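3-keto-5-aminohexanoate cleavage protein (Archaeoglobus fulgidus, PDB 3LOT) probably catalyses the zinc-dependent cleavage of 3-keto-5-aminohexanoate or a related beta-keto acid, as a transferase of the BKACE family. Local coordinates at residues Ala13-Ile18 and Asp32-Glu37; Val49-Arg54 and Arg69-Glu74; Thr63-Phe68 and Val104-Pro109. One frame throughout, in Å; residues are numbered along the deposited sequence.

Contact 1. Residues Ala13-Ile18 and Asp32-Glu37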
ATOM      1  N   ALA D  13       1.732  16.400 -24.856  1.00 11.94           N
ATOM      2  CA  ALA D  13       0.337  16.367 -25.328  1.00 11.62           C
ATOM      3  C   ALA D  13      -0.111  17.783 -25.702  1.00 11.61           C
ATOM      4  O   ALA D  13      -0.338  18.626 -24.846  1.00  9.71           O
ATOM      5  CB  ALA D  13      -0.574  15.738 -24.273  1.00 11.59           C
ATOM      6  N   ILE D  14      -0.241  18.032 -27.000  1.00 11.63           N
ATOM      7  CA  ILE D  14      -0.221  19.399 -27.518  1.00 11.07           C
ATOM      8  C   ILE D  14      -1.506  20.224 -27.269  1.00 11.24           C
ATOM      9  O   ILE D  14      -1.421  21.438 -26.966  1.00 11.26           O
ATOM     10  CB  ILE D  14       0.091  19.404 -29.034  1.00 11.12           C
ATOM     11  CG1 ILE D  14       1.485  18.806 -29.317  1.00 12.64           C
ATOM     12  CG2 ILE D  14      -0.087  20.821 -29.672  1.00  7.90           C
ATOM     13  CD1 ILE D  14       2.690  19.505 -28.618  1.00  8.77           C
ATOM     14  N   THR D  15      -2.682  19.609 -27.432  1.00 10.76           N
ATOM     15  CA  THR D  15      -3.903  20.369 -27.294  1.00 11.30           C
ATOM     16  C   THR D  15      -5.119  19.651 -26.698  1.00 11.03           C
ATOM     17  O   THR D  15      -5.922  20.271 -26.014  1.00 10.56           O
ATOM     18  CB  THR D  15      -4.272  21.148 -28.615  1.00 11.43           C
ATOM     19  OG1 THR D  15      -5.316  22.109 -28.342  1.00 10.68           O
ATOM     20  CG2 THR D  15      -4.709  20.258 -29.772  1.00  9.91           C
ATOM     21  N   GLY D  16      -5.283  18.381 -26.990  1.00 10.87           N
ATOM     22  CA  GLY D  16      -6.404  17.658 -26.421  1.00 11.55           C
ATOM     23  C   GLY D  16      -7.766  18.110 -26.883  1.00 11.67           C
ATOM     24  O   GLY D  16      -7.921  18.791 -27.940  1.00 11.55           O
ATOM     25  N   ALA D  17      -8.744  17.725 -26.064  1.00 12.43           N
ATOM     26  CA  ALA D  17     -10.134  17.974 -26.279  1.00 12.52           C
ATOM     27  C   ALA D  17     -10.833  18.508 -25.033  1.00 13.80           C
ATOM     28  O   ALA D  17     -12.053  18.786 -25.079  1.00 15.05           O
ATOM     29  CB  ALA D  17     -10.799  16.682 -26.748  1.00 12.56           C
ATOM     30  N   ILE D  18     -10.106  18.663 -23.933  1.00 14.07           N
ATOM     31  CA  ILE D  18     -10.732  19.021 -22.662  1.00 15.37           C
ATOM     32  C   ILE D  18     -10.779  20.531 -22.522  1.00 14.38           C
ATOM     33  O   ILE D  18     -11.863  21.109 -22.378  1.00 14.34           O
ATOM     34  CB  ILE D  18     -10.030  18.353 -21.451  1.00 15.62           C
ATOM     35  CG1 ILE D  18     -10.390  16.853 -21.362  1.00 19.85           C
ATOM     36  CG2 ILE D  18     -10.455  19.005 -20.178  1.00 16.74           C
ATOM     37  CD1 ILE D  18     -11.114  16.198 -22.571  1.00 21.90           C
ATOM     38  N   ASP D  32      -2.237  24.641 -37.956  1.00 12.53           N
ATOM     39  CA  ASP D  32      -0.865  25.144 -38.066  1.00 12.73           C
ATOM     40  C   ASP D  32      -0.281  25.458 -36.688  1.00 12.71           C
ATOM     41  O   ASP D  32       0.921  25.265 -36.470  1.00 12.64           O
ATOM     42  CB  ASP D  32      -0.789  26.363 -38.972  1.00 12.77           C
ATOM     43  CG  ASP D  32      -0.926  26.012 -40.437  1.00 15.65           C
ATOM     44  OD1 ASP D  32      -0.597  24.869 -40.880  1.00 15.12           O
ATOM     45  OD2 ASP D  32      -1.359  26.913 -41.180  1.00 20.58           O
ATOM     46  N   GLN D  33      -1.115  25.949 -35.770  1.00 12.40           N
ATOM     47  CA  GLN D  33      -0.668  26.131 -34.391  1.00 12.82           C
ATOM     48  C   GLN D  33      -0.281  24.821 -33.715  1.00 12.59           C
ATOM     49  O   GLN D  33       0.726  24.742 -33.042  1.00 13.57           O
ATOM     50  CB  GLN D  33      -1.751  26.797 -33.546  1.00 13.40           C
ATOM     51  CG  GLN D  33      -1.949  28.234 -33.850  1.00 14.41           C
ATOM     52  CD  GLN D  33      -3.155  28.791 -33.128  1.00 17.31           C
ATOM     53  OE1 GLN D  33      -3.831  28.083 -32.382  1.00 15.44           O
ATOM     54  NE2 GLN D  33      -3.383  30.069 -33.294  1.00 15.70           N
ATOM     55  N   ILE D  34      -1.073  23.782 -33.908  1.00 12.33           N
ATOM     56  CA  ILE D  34      -0.746  22.468 -33.367  1.00 12.79           C
ATOM     57  C   ILE D  34       0.589  21.962 -33.947  1.00 12.35           C
ATOM     58  O   ILE D  34       1.436  21.452 -33.207  1.00 13.05           O
ATOM     59  CB  ILE D  34      -1.930  21.438 -33.596  1.00 12.65           C
ATOM     60  CG1 ILE D  34      -3.167  21.848 -32.809  1.00 13.41           C
ATOM     61  CG2 ILE D  34      -1.486  19.992 -33.228  1.00 12.36           C
ATOM     62  CD1 ILE D  34      -4.511  21.317 -33.459  1.00 12.48           C
ATOM     63  N   VAL D  35       0.777  22.123 -35.256  1.00 11.84           N
ATOM     64  CA  VAL D  35       2.003  21.696 -35.919  1.00 11.83           C
ATOM     65  C   VAL D  35       3.245  22.408 -35.333  1.00 12.02           C
ATOM     66  O   VAL D  35       4.209  21.767 -34.955  1.00 11.07           O
ATOM     67  CB  VAL D  35       1.937  21.955 -37.439  1.00 11.17           C
ATOM     68  CG1 VAL D  35       3.316  21.696 -38.100  1.00  9.84           C
ATOM     69  CG2 VAL D  35       0.870  21.145 -38.096  1.00  8.51           C
ATOM     70  N   GLU D  36       3.182  23.729 -35.228  1.00 13.68           N
ATOM     71  CA  GLU D  36       4.299  24.529 -34.731  1.00 14.11           C
ATOM     72  C   GLU D  36       4.607  24.212 -33.271  1.00 14.74           C
ATOM     73  O   GLU D  36       5.774  24.091 -32.895  1.00 13.26           O
ATOM     74  CB  GLU D  36       4.037  26.029 -34.907  1.00 15.09           C
ATOM     75  CG  GLU D  36       4.156  26.492 -36.314  1.00 18.42           C
ATOM     76  CD  GLU D  36       5.576  26.226 -36.879  1.00 24.53           C
ATOM     77  OE1 GLU D  36       6.560  26.696 -36.212  1.00 25.03           O
ATOM     78  OE2 GLU D  36       5.693  25.562 -37.982  1.00 21.30           O
ATOM     79  N   GLU D  37       3.570  24.027 -32.459  1.00 14.53           N
ATOM     80  CA  GLU D  37       3.776  23.673 -31.064  1.00 14.54           C
ATOM     81  C   GLU D  37       4.330  22.275 -30.902  1.00 13.74           C
ATOM     82  O   GLU D  37       5.113  22.071 -30.011  1.00 14.76           O
ATOM     83  CB  GLU D  37       2.474  23.761 -30.296  1.00 15.34           C
ATOM     84  CG  GLU D  37       2.092  25.160 -29.988  1.00 17.18           C
ATOM     85  CD  GLU D  37       2.858  25.688 -28.766  1.00 20.33           C
ATOM     86  OE1 GLU D  37       2.430  25.405 -27.588  1.00 16.07           O
ATOM     87  OE2 GLU D  37       3.877  26.381 -29.021  1.00 18.73           O
TER

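Contact 2. Residues Val49-Arg54 and Arg69-Glu74. With ZN (zinc ion), chain P.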
ATOM      1  N   VAL D  49       5.144  13.385 -29.372  1.00 12.85           N
ATOM      2  CA  VAL D  49       4.064  14.331 -29.282  1.00 12.61           C
ATOM      3  C   VAL D  49       2.728  13.613 -29.451  1.00 13.56           C
ATOM      4  O   VAL D  49       2.582  12.693 -30.275  1.00 12.28           O
ATOM      5  CB  VAL D  49       4.196  15.492 -30.297  1.00 12.71           C
ATOM      6  CG1 VAL D  49       5.379  16.310 -29.957  1.00 11.98           C
ATOM      7  CG2 VAL D  49       4.234  15.026 -31.733  1.00 10.53           C
ATOM      8  N   HIS D  50       1.753  14.056 -28.669  1.00 13.15           N
ATOM      9  CA  HIS D  50       0.418  13.494 -28.727  1.00 13.48           C
ATOM     10  C   HIS D  50      -0.565  14.484 -29.342  1.00 12.41           C
ATOM     11  O   HIS D  50      -0.685  15.578 -28.856  1.00 11.06           O
ATOM     12  CB  HIS D  50       0.002  13.077 -27.334  1.00 13.69           C
ATOM     13  CG  HIS D  50      -1.356  12.504 -27.279  1.00 13.76           C
ATOM     14  ND1 HIS D  50      -1.716  11.376 -27.985  1.00 17.11           N
ATOM     15  CD2 HIS D  50      -2.470  12.919 -26.626  1.00 14.39           C
ATOM     16  CE1 HIS D  50      -2.986  11.109 -27.748  1.00 18.82           C
ATOM     17  NE2 HIS D  50      -3.453  12.012 -26.908  1.00 14.47           N
ATOM     18  N   ILE D  51      -1.223  14.070 -30.429  1.00 11.79           N
ATOM     19  CA  ILE D  51      -1.982  14.970 -31.312  1.00 12.02           C
ATOM     20  C   ILE D  51      -3.502  14.691 -31.306  1.00 12.97           C
ATOM     21  O   ILE D  51      -3.927  13.538 -31.495  1.00 13.42           O
ATOM     22  CB  ILE D  51      -1.443  14.897 -32.788  1.00 11.70           C
ATOM     23  CG1 ILE D  51       0.047  15.335 -32.856  1.00 12.22           C
ATOM     24  CG2 ILE D  51      -2.319  15.716 -33.768  1.00  7.52           C
ATOM     25  CD1 ILE D  51       0.395  16.689 -32.216  1.00 12.52           C
ATOM     26  N   HIS D  52      -4.280  15.733 -31.020  1.00 12.65           N
ATOM     27  CA  HIS D  52      -5.693  15.838 -31.396  1.00 13.58           C
ATOM     28  C   HIS D  52      -5.882  16.884 -32.512  1.00 14.13           C
ATOM     29  O   HIS D  52      -5.070  17.789 -32.677  1.00 14.17           O
ATOM     30  CB  HIS D  52      -6.553  16.334 -30.241  1.00 13.52           C
ATOM     31  CG  HIS D  52      -6.682  15.380 -29.092  1.00 15.62           C
ATOM     32  ND1 HIS D  52      -7.910  15.008 -28.567  1.00 14.79           N
ATOM     33  CD2 HIS D  52      -5.747  14.754 -28.341  1.00 15.62           C
ATOM     34  CE1 HIS D  52      -7.719  14.174 -27.566  1.00 14.46           C
ATOM     35  NE2 HIS D  52      -6.421  13.998 -27.415  1.00 15.73           N
ATOM     36  N   ALA D  53      -6.996  16.770 -33.229  1.00 14.59           N
ATOM     37  CA  ALA D  53      -7.426  17.794 -34.182  1.00 14.26           C
ATOM     38  C   ALA D  53      -8.479  18.701 -33.527  1.00 14.61           C
ATOM     39  O   ALA D  53      -9.238  18.269 -32.653  1.00 14.20           O
ATOM     40  CB  ALA D  53      -8.015  17.124 -35.416  1.00 14.31           C
ATOM     41  N   ARG D  54      -8.529  19.941 -34.001  1.00 14.85           N
ATOM     42  CA  ARG D  54      -9.534  20.914 -33.651  1.00 15.45           C
ATOM     43  C   ARG D  54      -9.937  21.656 -34.931  1.00 17.43           C
ATOM     44  O   ARG D  54      -9.101  21.955 -35.793  1.00 16.35           O
ATOM     45  CB  ARG D  54      -8.971  21.933 -32.687  1.00 14.86           C
ATOM     46  CG  ARG D  54      -8.775  21.398 -31.301  1.00 13.83           C
ATOM     47  CD  ARG D  54      -8.182  22.437 -30.447  1.00 11.08           C
ATOM     48  NE  ARG D  54      -8.020  21.979 -29.069  1.00 11.62           N
ATOM     49  CZ  ARG D  54      -8.974  21.925 -28.140  1.00 11.69           C
ATOM     50  NH1 ARG D  54     -10.241  22.236 -28.384  1.00 12.54           N
ATOM     51  NH2 ARG D  54      -8.671  21.474 -26.951  1.00 10.67           N
ATOM     52  N   ARG D  69      -4.538  14.334 -41.031  1.00 13.71           N
ATOM     53  CA  ARG D  69      -3.567  14.010 -42.078  1.00 14.47           C
ATOM     54  C   ARG D  69      -2.668  15.222 -42.318  1.00 14.55           C
ATOM     55  O   ARG D  69      -1.433  15.088 -42.402  1.00 14.17           O
ATOM     56  CB  ARG D  69      -4.221  13.534 -43.360  1.00 14.37           C
ATOM     57  CG  ARG D  69      -3.177  12.971 -44.343  1.00 15.76           C
ATOM     58  CD  ARG D  69      -3.759  12.554 -45.641  1.00 17.08           C
ATOM     59  NE  ARG D  69      -4.989  11.781 -45.513  1.00 17.05           N
ATOM     60  CZ  ARG D  69      -5.055  10.478 -45.264  1.00 22.28           C
ATOM     61  NH1 ARG D  69      -3.950   9.748 -45.065  1.00 23.65           N
ATOM     62  NH2 ARG D  69      -6.247   9.886 -45.202  1.00 23.54           N
ATOM     63  N   TYR D  70      -3.289  16.394 -42.382  1.00 14.29           N
ATOM     64  CA  TYR D  70      -2.551  17.627 -42.567  1.00 13.84           C
ATOM     65  C   TYR D  70      -1.565  17.879 -41.434  1.00 12.56           C
ATOM     66  O   TYR D  70      -0.389  18.131 -41.695  1.00 11.48           O
ATOM     67  CB  TYR D  70      -3.512  18.814 -42.745  1.00 14.06           C
ATOM     68  CG  TYR D  70      -2.827  20.140 -42.856  1.00 14.27           C
ATOM     69  CD1 TYR D  70      -2.393  20.636 -44.100  1.00 15.88           C
ATOM     70  CD2 TYR D  70      -2.616  20.909 -41.730  1.00 13.65           C
ATOM     71  CE1 TYR D  70      -1.755  21.888 -44.186  1.00 16.62           C
ATOM     72  CE2 TYR D  70      -1.984  22.110 -41.789  1.00 14.31           C
ATOM     73  CZ  TYR D  70      -1.537  22.606 -43.004  1.00 14.92           C
ATOM     74  OH  TYR D  70      -0.927  23.843 -43.021  1.00 12.31           O
ATOM     75  N   ILE D  71      -2.046  17.843 -40.193  1.00 12.62           N
ATOM     76  CA  ILE D  71      -1.214  18.103 -39.015  1.00 12.04           C
ATOM     77  C   ILE D  71      -0.011  17.152 -38.940  1.00 12.31           C
ATOM     78  O   ILE D  71       1.145  17.570 -38.789  1.00 11.51           O
ATOM     79  CB  ILE D  71      -2.020  17.973 -37.712  1.00 12.08           C
ATOM     80  CG1 ILE D  71      -3.110  19.045 -37.668  1.00 11.70           C
ATOM     81  CG2 ILE D  71      -1.120  18.115 -36.506  1.00 12.15           C
ATOM     82  CD1 ILE D  71      -4.052  18.936 -36.511  1.00 11.97           C
ATOM     83  N   CYS D  72      -0.271  15.872 -39.146  1.00 12.72           N
ATOM     84  CA  CYS D  72       0.794  14.862 -38.994  1.00 12.79           C
ATOM     85  C   CYS D  72       1.811  14.973 -40.109  1.00 13.11           C
ATOM     86  O   CYS D  72       3.010  14.885 -39.867  1.00 12.84           O
ATOM     87  CB  CYS D  72       0.201  13.460 -38.902  1.00 12.99           C
ATOM     88  SG  CYS D  72      -0.761  13.301 -37.414  1.00 13.85           S
ATOM     89  N   ARG D  73       1.341  15.220 -41.329  1.00 13.68           N
ATOM     90  CA  ARG D  73       2.248  15.347 -42.447  1.00 13.24           C
ATOM     91  C   ARG D  73       3.178  16.548 -42.271  1.00 13.02           C
ATOM     92  O   ARG D  73       4.375  16.473 -42.541  1.00 12.65           O
ATOM     93  CB  ARG D  73       1.477  15.487 -43.769  1.00 13.71           C
ATOM     94  CG  ARG D  73       2.398  15.637 -44.998  1.00 17.28           C
ATOM     95  CD  ARG D  73       1.608  15.714 -46.327  1.00 23.61           C
ATOM     96  NE  ARG D  73       0.530  16.707 -46.249  1.00 28.12           N
ATOM     97  CZ  ARG D  73      -0.777  16.454 -46.380  1.00 31.41           C
ATOM     98  NH1 ARG D  73      -1.238  15.236 -46.646  1.00 32.57           N
ATOM     99  NH2 ARG D  73      -1.644  17.464 -46.285  1.00 34.22           N
ATOM    100  N   GLU D  74       2.614  17.658 -41.824  1.00 13.53           N
ATOM    101  CA  GLU D  74       3.382  18.879 -41.628  1.00 14.18           C
ATOM    102  C   GLU D  74       4.364  18.759 -40.481  1.00 13.66           C
ATOM    103  O   GLU D  74       5.468  19.300 -40.575  1.00 13.49           O
ATOM    104  CB  GLU D  74       2.433  20.074 -41.416  1.00 14.59           C
ATOM    105  CG  GLU D  74       1.615  20.436 -42.672  1.00 16.55           C
ATOM    106  CD  GLU D  74       2.448  21.178 -43.712  1.00 18.84           C
ATOM    107  OE1 GLU D  74       3.050  22.203 -43.358  1.00 25.43           O
ATOM    108  OE2 GLU D  74       2.503  20.749 -44.871  1.00 23.09           O
TER
HETATM  109 ZN    ZN P 501      -5.341  12.913 -25.667  1.00 43.26          ZN

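Contact 3. Residues Thr63-Phe68 and Val104-Pro109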
ATOM      1  N   THR D  63     -12.854  14.906 -35.180  1.00 17.27           N
ATOM      2  CA  THR D  63     -12.194  13.653 -35.524  1.00 16.88           C
ATOM      3  C   THR D  63     -11.731  13.636 -36.989  1.00 16.37           C
ATOM      4  O   THR D  63     -11.058  12.705 -37.388  1.00 16.77           O
ATOM      5  CB  THR D  63     -13.130  12.484 -35.298  1.00 17.68           C
ATOM      6  OG1 THR D  63     -14.317  12.713 -36.051  1.00 18.08           O
ATOM      7  CG2 THR D  63     -13.509  12.357 -33.806  1.00 17.40           C
ATOM      8  N   ASP D  64     -12.082  14.666 -37.764  1.00 15.48           N
ATOM      9  CA  ASP D  64     -11.800  14.752 -39.207  1.00 15.96           C
ATOM     10  C   ASP D  64     -10.387  14.257 -39.584  1.00 15.13           C
ATOM     11  O   ASP D  64      -9.395  14.885 -39.269  1.00 14.47           O
ATOM     12  CB  ASP D  64     -12.038  16.186 -39.665  1.00 15.74           C
ATOM     13  CG  ASP D  64     -11.800  16.412 -41.168  1.00 19.64           C
ATOM     14  OD1 ASP D  64     -11.299  15.555 -41.928  1.00 21.24           O
ATOM     15  OD2 ASP D  64     -12.146  17.521 -41.607  1.00 26.40           O
ATOM     16  N   VAL D  65     -10.301  13.106 -40.248  0.70 15.19           N
ATOM     17  CA  VAL D  65      -9.000  12.504 -40.532  0.70 15.20           C
ATOM     18  C   VAL D  65      -8.187  13.334 -41.527  0.70 15.53           C
ATOM     19  O   VAL D  65      -6.963  13.240 -41.549  0.70 15.94           O
ATOM     20  CB  VAL D  65      -9.084  11.011 -41.015  0.70 15.51           C
ATOM     21  CG1 VAL D  65      -9.757  10.130 -39.958  0.70 14.79           C
ATOM     22  CG2 VAL D  65      -9.781  10.910 -42.362  0.70 14.24           C
ATOM     23  N   GLU D  66      -8.838  14.145 -42.358  1.00 15.62           N
ATOM     24  CA  GLU D  66      -8.074  15.048 -43.214  1.00 16.31           C
ATOM     25  C   GLU D  66      -7.334  16.138 -42.447  1.00 15.27           C
ATOM     26  O   GLU D  66      -6.243  16.558 -42.880  1.00 14.00           O
ATOM     27  CB  GLU D  66      -8.917  15.641 -44.325  1.00 17.95           C
ATOM     28  CG  GLU D  66      -9.282  14.594 -45.430  1.00 21.97           C
ATOM     29  CD  GLU D  66      -8.418  13.294 -45.465  1.00 27.45           C
ATOM     30  OE1 GLU D  66      -7.158  13.361 -45.569  1.00 28.98           O
ATOM     31  OE2 GLU D  66      -9.039  12.191 -45.431  1.00 33.12           O
ATOM     32  N   VAL D  67      -7.886  16.535 -41.304  1.00 13.47           N
ATOM     33  CA  VAL D  67      -7.212  17.503 -40.438  1.00 13.26           C
ATOM     34  C   VAL D  67      -6.050  16.827 -39.716  1.00 13.42           C
ATOM     35  O   VAL D  67      -4.911  17.329 -39.684  1.00 12.16           O
ATOM     36  CB  VAL D  67      -8.212  18.177 -39.434  1.00 13.49           C
ATOM     37  CG1 VAL D  67      -7.493  19.175 -38.520  1.00 10.31           C
ATOM     38  CG2 VAL D  67      -9.366  18.903 -40.234  1.00 14.78           C
ATOM     39  N   PHE D  68      -6.313  15.666 -39.149  1.00 13.08           N
ATOM     40  CA  PHE D  68      -5.183  14.812 -38.744  1.00 13.42           C
ATOM     41  C   PHE D  68      -4.116  14.625 -39.811  1.00 13.49           C
ATOM     42  O   PHE D  68      -2.916  14.703 -39.514  1.00 14.02           O
ATOM     43  CB  PHE D  68      -5.655  13.441 -38.306  1.00 13.04           C
ATOM     44  CG  PHE D  68      -6.168  13.412 -36.914  1.00 14.05           C
ATOM     45  CD1 PHE D  68      -5.276  13.417 -35.845  1.00 14.80           C
ATOM     46  CD2 PHE D  68      -7.526  13.367 -36.664  1.00 14.80           C
ATOM     47  CE1 PHE D  68      -5.718  13.370 -34.543  1.00 14.73           C
ATOM     48  CE2 PHE D  68      -7.995  13.311 -35.377  1.00 15.96           C
ATOM     49  CZ  PHE D  68      -7.086  13.316 -34.294  1.00 14.70           C
ATOM     50  N   VAL D 104      -6.609   5.490 -37.571  1.00 13.47           N
ATOM     51  CA  VAL D 104      -5.538   4.468 -37.553  1.00 14.00           C
ATOM     52  C   VAL D 104      -5.348   3.825 -38.943  1.00 14.37           C
ATOM     53  O   VAL D 104      -4.227   3.797 -39.440  1.00 14.41           O
ATOM     54  CB  VAL D 104      -5.668   3.487 -36.364  1.00 14.21           C
ATOM     55  CG1 VAL D 104      -4.657   2.360 -36.442  1.00 14.11           C
ATOM     56  CG2 VAL D 104      -5.494   4.264 -35.014  1.00 14.34           C
ATOM     57  N   PRO D 105      -6.427   3.404 -39.607  1.00 14.75           N
ATOM     58  CA  PRO D 105      -6.264   2.898 -40.964  1.00 15.16           C
ATOM     59  C   PRO D 105      -5.983   3.989 -42.009  1.00 14.58           C
ATOM     60  O   PRO D 105      -5.276   3.737 -42.998  1.00 14.76           O
ATOM     61  CB  PRO D 105      -7.605   2.204 -41.238  1.00 15.05           C
ATOM     62  CG  PRO D 105      -8.534   2.783 -40.232  1.00 16.12           C
ATOM     63  CD  PRO D 105      -7.698   2.946 -39.036  1.00 15.46           C
ATOM     64  N   ALA D 106      -6.500   5.189 -41.781  1.00 14.25           N
ATOM     65  CA  ALA D 106      -6.201   6.321 -42.663  1.00 13.75           C
ATOM     66  C   ALA D 106      -4.722   6.727 -42.615  1.00 13.28           C
ATOM     67  O   ALA D 106      -4.065   6.896 -43.662  1.00 12.56           O
ATOM     68  CB  ALA D 106      -7.109   7.493 -42.354  1.00 12.00           C
ATOM     69  N   LEU D 107      -4.195   6.909 -41.404  1.00 14.39           N
ATOM     70  CA  LEU D 107      -2.833   7.429 -41.224  1.00 14.98           C
ATOM     71  C   LEU D 107      -1.771   6.370 -40.928  1.00 14.57           C
ATOM     72  O   LEU D 107      -0.589   6.640 -41.110  1.00 15.54           O
ATOM     73  CB  LEU D 107      -2.776   8.527 -40.136  1.00 14.86           C
ATOM     74  CG  LEU D 107      -3.155   9.970 -40.532  1.00 16.56           C
ATOM     75  CD1 LEU D 107      -4.535  10.036 -41.011  1.00 15.01           C
ATOM     76  CD2 LEU D 107      -2.941  10.913 -39.375  1.00 14.36           C
ATOM     77  N   LYS D 108      -2.170   5.195 -40.469  1.00 14.02           N
ATOM     78  CA  LYS D 108      -1.219   4.157 -40.021  1.00 13.10           C
ATOM     79  C   LYS D 108      -0.062   4.719 -39.207  1.00 12.24           C
ATOM     80  O   LYS D 108       1.095   4.604 -39.584  1.00 11.54           O
ATOM     81  CB  LYS D 108      -0.711   3.364 -41.235  1.00 13.72           C
ATOM     82  CG  LYS D 108      -1.799   2.753 -42.068  1.00 15.76           C
ATOM     83  CD  LYS D 108      -1.220   2.087 -43.294  1.00 18.95           C
ATOM     84  CE  LYS D 108      -2.108   1.041 -43.877  1.00 24.00           C
ATOM     85  NZ  LYS D 108      -3.493   1.533 -44.093  1.00 27.83           N
ATOM     86  N   PRO D 109      -0.372   5.380 -38.077  1.00 11.68           N
ATOM     87  CA  PRO D 109       0.673   5.969 -37.282  1.00 12.27           C
ATOM     88  C   PRO D 109       1.485   4.906 -36.552  1.00 12.75           C
ATOM     89  O   PRO D 109       1.060   3.748 -36.436  1.00 13.66           O
ATOM     90  CB  PRO D 109      -0.097   6.829 -36.244  1.00 11.75           C
ATOM     91  CG  PRO D 109      -1.427   6.138 -36.109  1.00 12.06           C
ATOM     92  CD  PRO D 109      -1.708   5.538 -37.469  1.00 11.77           C
TER

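Contact 1. Residues Ala13-Ile18 and Asp32-Glu37
An apolar contact within the first beta-alpha unit of a TIM barrel: Ile-14 and Thr-15, in the loop that leaves strand 7-13, pack on Ile-34 and Glu-37, one turn apart on helix 31-43. Ile-14 does most of the touching, and both branches of its side chain are used. Its CG2, anti to the backbone N (chi1 of CG1 -62°), lies 3.9 Å from Ile-34 CG2, and the two isoleucines cross obliquely. The same CG2 is 3.9 Å from Glu-37 CB. The longer branch bends back at chi2 so that Ile-14 CD1 comes to 3.8 Å from Glu-37 O, against the helix backbone. Cutting this side chain back to an alanine would probably open a gap beside Ile-34 CG2 and Glu-37 CB. Thr-15 meets Ile-34 about at a right angle, its CG2 resting 3.8 Å from Ile-34 CG1. With the methyl spent on the helix, the hydroxyl is directed elsewhere, bonding to Pro-28 O. The carboxylate of Glu-37 likewise leaves the interface, its OE1 bonded to Asn-276 N. Beyond the contact, Ile-14 also touches Ala-38 and Ala-41 further along helix 31-43, while Ile-34 is shared with Ile-51 of strand 48-54 and Ile-71 of helix 65-78, so the packing runs on into the next beta-alpha unit.

Contact 2. Residues Val49-Arg54 and Arg69-Glu74
The imidazoles of His-50 and His-52 present their NE2 corners to the zinc ion, while the carbonyl O of His-52 faces the CD1 of Ile-71 on the helix. NE2 of His-52 is 2.3 Å from the zinc, which sits evenly between the ring carbons flanking that nitrogen. At His-50 the NE2 bond is 2.4 Å and skewed, with CD2 nearer the metal than CE1. On helix 65-78, one face of the Tyr-70 ring is covered near its rim by Glu-74 CG, 3.8 Å above the plane, and one face of the Arg-73 guanidinium has Arg-69 O over its centre.

The contact itself is apolar. Ile-51 and Ile-71 meet methyl to methyl, CG2 to CG2 at 3.8 Å. In both residues CG2 stands anti to the backbone N (chi1 of CG1 -61° and -64°), which points these branches at each other. The extended chain of Ile-71 then carries CD1 along the strand, 4.1 Å from His-52 O and 4.5 Å from Ala-53 CB. Ile-75 and Ile-83 also cover Ile-51, and Pro-31 lies against Ile-71.

Glu-262 OE2 joins the two histidines at the zinc, and Asn-84 OD1 accepts from ND1 of His-50, a second-shell bond that should limit rotation of the ring. The strand thus has two chemistries: Ile-51 seals it hydrocarbon to hydrocarbon against the helix, and the histidines before and after it in sequence hold the metal. The cost falls on His-52 O, buried under Ile-71 with no hydrogen-bond partner in the model, so the helix side supplies packing rather than polar pairing behind the zinc site.

Contact 3. Residues Thr63-Phe68 and Val104-Pro109
Val-65 and Phe-68, at the start of helix 65-78, pack on Ala-106 and Leu-107 of helix 103-107, two helices that follow successive strands of the TIM barrel. Leu-107 contributes the largest share of the buried surface. Its chi2 of 61° helps spread the two methyls along the facing helix: CD2 lies 3.8 Å from Phe-68 O and 3.9 Å from Phe-68 CB, while CD1 comes to 4.1 Å from Val-65 O. The methyls of Leu-107 thus lie against the carbonyl oxygens of Val-65 and Phe-68 as well as against Phe-68 CB. Phe-68 offers its CB rather than its ring. With CG anti to the carbonyl carbon (chi1 -81°), the aromatic ring is carried off toward the barrel strands, where it touches Ala-53 and Val-85, and Thr-63 O lies at its edge in the ring plane. Val-65, whose side chain is not in a single position, and Ala-106 have their CB atoms 4.3 Å apart, nearer the surface.

A side chain bonds to the backbone at the start of helix 65-78 and at the end of helix 103-107. Asp-64 is the N-cap of helix 65-78; its OD1 accepts from Glu-66 N at 2.9 Å, a bent bond (133° at the hydrogen) that arrives from above the carboxylate plane. Lys-108 leaves helix 103-107 with positive phi, and its long chain folds back. Asn-167 OD1 gives its ammonium group a second partner; the first is Pro-105 O, whose lone pair Lys-108 NZ meets in the carbonyl plane at 3.0 Å.

Contact 2 lies between the other two, with its centre 8 Å from that of contact 1 and 9 Å from that of contact 3; the centres of contacts 1 and 3 are 15 Å apart. Contacts 1 and 2 join through Thr-15 OG1 and Arg-54 NE, probably hydrogen-bonded at 2.8 Å, and Gly-16 CA packs 3.5 Å from His-52 CG. Contacts 2 and 3 share helix 65-78: Phe-68 CE1 lies 3.5 Å from Ile-51 O, and Arg-69 NH1 probably bonds to Ala-106 O. Contact 2 holds two zinc ligands; the side chains of Thr-15 and Phe-68 lie about 8 and 9 Å from the metal, so contacts 1 and 3 both lie near the zinc site without supplying a ligand from their segments.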